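Local coordinates for activator of Hsp90 ATPase homologue 1/2-like C-terminal domain-containing protein (Staphylococcus saprophyticus subsp. saprophyticus, PDB 3Q6A) that is of unknown function but belongs to the AHA1 family, related to the C-terminal domain of activators of Hsp90 ATPase, at residues 5-10 with 118-123. Numbering follows the deposited sequence.
Sequences TKMQVD and CLKVYL
Strand 5-9 and helix segment 118-123 run almost parallel, at 6° with their axes 8.4 Å apart, and Lys-120 serves as both apolar filler and charged tip where a helix lies along the outermost strand of this chain's sheet. Lys-120 CG stands anti to its own backbone N (chi1 -178°) and the chain stays extended through chi3, bending only at chi4 (68°), so that the methylenes reach across to the strand and the last bond turns the amino group onto its backbone. There Lys-120 NZ donates a hydrogen bond to Gln-8 O at 2.8 Å, approaching from above the carbonyl plane rather than along a lone pair. The same ammonium makes a salt bridge with Glu-124, whose carboxylate also accepts the backbone N-H of Asp-10; Asp-10 OD1 lies further off, 4.4 Å from Lys-120 NZ, and probably adds to the negative field that would keep the lysine protonated. Along the lysine's methylenes, selenomethionine Met-7, bent at chi2 and chi3, crosses at about a right angle, Met-7 SE resting 4.0 Å from Lys-120 CD. Val-9 divides its branches: Val-9 CG1, anti to the backbone N, lies 4.0 Å from both CB and CD1 of Leu-123, the two side chains crossing obliquely, while Val-9 CG2 faces Leu-119 CD2 at 4.3 Å. Both leucines also pack on helix 13-21, and Ile-129 of the second subunit touches Lys-120. Such packing of a long C-terminal helix against the first strand of an antiparallel sheet is characteristic of the Bet v 1-like helix-grip fold, to which the AHA1 family belongs.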
ATOM      1  N   THR D   5      -0.299  -8.110  -8.215  1.00 19.88           N
ATOM      2  CA  THR D   5      -0.964  -6.987  -7.572  1.00 17.77           C
ATOM      3  C   THR D   5      -1.525  -6.032  -8.621  1.00 20.70           C
ATOM      4  O   THR D   5      -0.876  -5.745  -9.619  1.00 20.18           O
ATOM      5  CB  THR D   5       0.019  -6.221  -6.658  1.00 23.42           C
ATOM      6  OG1 THR D   5       0.671  -7.154  -5.788  1.00 22.92           O
ATOM      7  CG2 THR D   5      -0.722  -5.209  -5.816  1.00 25.03           C
ATOM      8  N   LYS D   6      -2.739  -5.544  -8.396  1.00 17.18           N
ATOM      9  CA  LYS D   6      -3.362  -4.623  -9.341  1.00 20.83           C
ATOM     10  C   LYS D   6      -3.726  -3.330  -8.644  1.00 24.97           C
ATOM     11  O   LYS D   6      -4.210  -3.352  -7.510  1.00 24.64           O
ATOM     12  CB  LYS D   6      -4.619  -5.256  -9.949  1.00 23.74           C
ATOM     13  CG  LYS D   6      -4.340  -6.443 -10.858  1.00 28.30           C
ATOM     14  CD  LYS D   6      -5.615  -7.001 -11.478  1.00 30.27           C
ATOM     15  CE  LYS D   6      -5.283  -8.105 -12.471  1.00 38.32           C
ATOM     16  NZ  LYS D   6      -6.495  -8.674 -13.127  1.00 53.67           N
HETATM   17  N   MSE D   7      -3.472  -2.204  -9.307  1.00 20.18           N
HETATM   18  CA  MSE D   7      -3.775  -0.893  -8.735  1.00 21.32           C
HETATM   19  C   MSE D   7      -4.358   0.043  -9.789  1.00 22.71           C
HETATM   20  O   MSE D   7      -3.786   0.216 -10.861  1.00 20.52           O
HETATM   21  CB  MSE D   7      -2.517  -0.244  -8.162  1.00 25.47           C
HETATM   22  CG  MSE D   7      -2.763   1.125  -7.509  1.00 21.02           C
HETATM   23 SE   MSE D   7      -3.686   1.021  -5.936  1.00 14.05          SE
HETATM   24  CE  MSE D   7      -2.347   0.335  -4.817  1.00 20.00           C
ATOM     25  N   GLN D   8      -5.490   0.646  -9.463  1.00 18.52           N
ATOM     26  CA  GLN D   8      -6.133   1.596 -10.360  1.00 16.11           C
ATOM     27  C   GLN D   8      -5.494   2.957 -10.155  1.00 17.78           C
ATOM     28  O   GLN D   8      -5.273   3.381  -9.019  1.00 20.71           O
ATOM     29  CB  GLN D   8      -7.640   1.664 -10.066  1.00 22.11           C
ATOM     30  CG  GLN D   8      -8.321   2.888 -10.662  1.00 17.28           C
ATOM     31  CD  GLN D   8      -8.417   2.854 -12.181  1.00 20.56           C
ATOM     32  OE1 GLN D   8      -8.380   3.901 -12.826  1.00 24.54           O
ATOM     33  NE2 GLN D   8      -8.568   1.655 -12.756  1.00 18.86           N
ATOM     34  N   VAL D   9      -5.144   3.618 -11.256  1.00 17.06           N
ATOM     35  CA  VAL D   9      -4.560   4.950 -11.218  1.00 15.90           C
ATOM     36  C   VAL D   9      -5.366   5.787 -12.217  1.00 24.36           C
ATOM     37  O   VAL D   9      -5.432   5.457 -13.403  1.00 20.12           O
ATOM     38  CB  VAL D   9      -3.081   4.951 -11.626  1.00 22.91           C
ATOM     39  CG1 VAL D   9      -2.506   6.312 -11.362  1.00 21.61           C
ATOM     40  CG2 VAL D   9      -2.304   3.874 -10.838  1.00 17.47           C
ATOM     41  N   ASP D  10      -5.959   6.875 -11.732  1.00 16.77           N
ATOM     42  CA  ASP D  10      -6.834   7.717 -12.553  1.00 20.43           C
ATOM     43  C   ASP D  10      -6.199   8.699 -13.539  1.00 21.19           C
ATOM     44  O   ASP D  10      -6.514   9.899 -13.538  1.00 22.90           O
ATOM     45  CB  ASP D  10      -7.811   8.473 -11.642  1.00 18.75           C
ATOM     46  CG  ASP D  10      -8.684   7.544 -10.804  1.00 21.25           C
ATOM     47  OD1 ASP D  10      -8.774   6.328 -11.095  1.00 22.60           O
ATOM     48  OD2 ASP D  10      -9.314   8.038  -9.843  1.00 24.14           O
ATOM     49  N   CYS D 118       2.183   4.455  -3.711  1.00 15.86           N
ATOM     50  CA  CYS D 118       2.993   5.656  -3.884  1.00 18.12           C
ATOM     51  C   CYS D 118       2.810   6.133  -5.328  1.00 18.04           C
ATOM     52  O   CYS D 118       2.733   7.330  -5.591  1.00 19.75           O
ATOM     53  CB  CYS D 118       4.464   5.343  -3.645  1.00 21.00           C
ATOM     54  SG  CYS D 118       4.857   4.951  -1.930  1.00 20.82           S
ATOM     55  N   LEU D 119       2.763   5.185  -6.257  1.00 14.40           N
ATOM     56  CA  LEU D 119       2.568   5.518  -7.669  1.00 15.56           C
ATOM     57  C   LEU D 119       1.254   6.291  -7.854  1.00 21.83           C
ATOM     58  O   LEU D 119       1.230   7.375  -8.454  1.00 21.81           O
ATOM     59  CB  LEU D 119       2.534   4.242  -8.503  1.00 16.94           C
ATOM     60  CG  LEU D 119       2.170   4.434  -9.977  1.00 18.73           C
ATOM     61  CD1 LEU D 119       3.276   5.238 -10.671  1.00 18.44           C
ATOM     62  CD2 LEU D 119       1.933   3.099 -10.632  1.00 14.73           C
ATOM     63  N   LYS D 120       0.175   5.732  -7.321  1.00 21.65           N
ATOM     64  CA  LYS D 120      -1.162   6.318  -7.433  1.00 19.21           C
ATOM     65  C   LYS D 120      -1.213   7.742  -6.887  1.00 23.28           C
ATOM     66  O   LYS D 120      -1.760   8.664  -7.529  1.00 20.05           O
ATOM     67  CB  LYS D 120      -2.169   5.414  -6.716  1.00 15.91           C
ATOM     68  CG  LYS D 120      -3.633   5.874  -6.800  1.00 14.02           C
ATOM     69  CD  LYS D 120      -4.554   4.961  -6.006  1.00 19.22           C
ATOM     70  CE  LYS D 120      -6.022   5.415  -6.081  1.00 15.42           C
ATOM     71  NZ  LYS D 120      -6.624   5.253  -7.464  1.00 14.62           N
ATOM     72  N   VAL D 121      -0.624   7.940  -5.712  1.00 21.35           N
ATOM     73  CA  VAL D 121      -0.605   9.260  -5.106  1.00 17.88           C
ATOM     74  C   VAL D 121       0.210  10.261  -5.928  1.00 22.67           C
ATOM     75  O   VAL D 121      -0.199  11.410  -6.109  1.00 23.06           O
ATOM     76  CB  VAL D 121      -0.007   9.209  -3.695  1.00 21.89           C
ATOM     77  CG1 VAL D 121       0.049  10.611  -3.109  1.00 23.10           C
ATOM     78  CG2 VAL D 121      -0.842   8.281  -2.820  1.00 23.37           C
ATOM     79  N   TYR D 122       1.368   9.828  -6.414  1.00 19.37           N
ATOM     80  CA  TYR D 122       2.224  10.709  -7.203  1.00 23.44           C
ATOM     81  C   TYR D 122       1.543  11.181  -8.496  1.00 21.20           C
ATOM     82  O   TYR D 122       1.605  12.366  -8.836  1.00 23.05           O
ATOM     83  CB  TYR D 122       3.548   9.998  -7.517  1.00 19.48           C
ATOM     84  CG  TYR D 122       4.411  10.669  -8.572  1.00 22.20           C
ATOM     85  CD1 TYR D 122       4.936  11.942  -8.361  1.00 24.82           C
ATOM     86  CD2 TYR D 122       4.687  10.030  -9.784  1.00 28.14           C
ATOM     87  CE1 TYR D 122       5.720  12.574  -9.339  1.00 34.48           C
ATOM     88  CE2 TYR D 122       5.474  10.652 -10.771  1.00 25.52           C
ATOM     89  CZ  TYR D 122       5.980  11.925 -10.536  1.00 29.93           C
ATOM     90  OH  TYR D 122       6.729  12.567 -11.506  1.00 34.85           O
ATOM     91  N   LEU D 123       0.891  10.268  -9.201  1.00 20.89           N
ATOM     92  CA  LEU D 123       0.226  10.614 -10.462  1.00 16.98           C
ATOM     93  C   LEU D 123      -1.138  11.293 -10.302  1.00 24.20           C
ATOM     94  O   LEU D 123      -1.537  12.099 -11.147  1.00 22.71           O
ATOM     95  CB  LEU D 123       0.073   9.369 -11.334  1.00 14.08           C
ATOM     96  CG  LEU D 123       1.400   8.760 -11.822  1.00 16.88           C
ATOM     97  CD1 LEU D 123       1.146   7.485 -12.628  1.00 15.53           C
ATOM     98  CD2 LEU D 123       2.140   9.800 -12.658  1.00 25.68           C
TER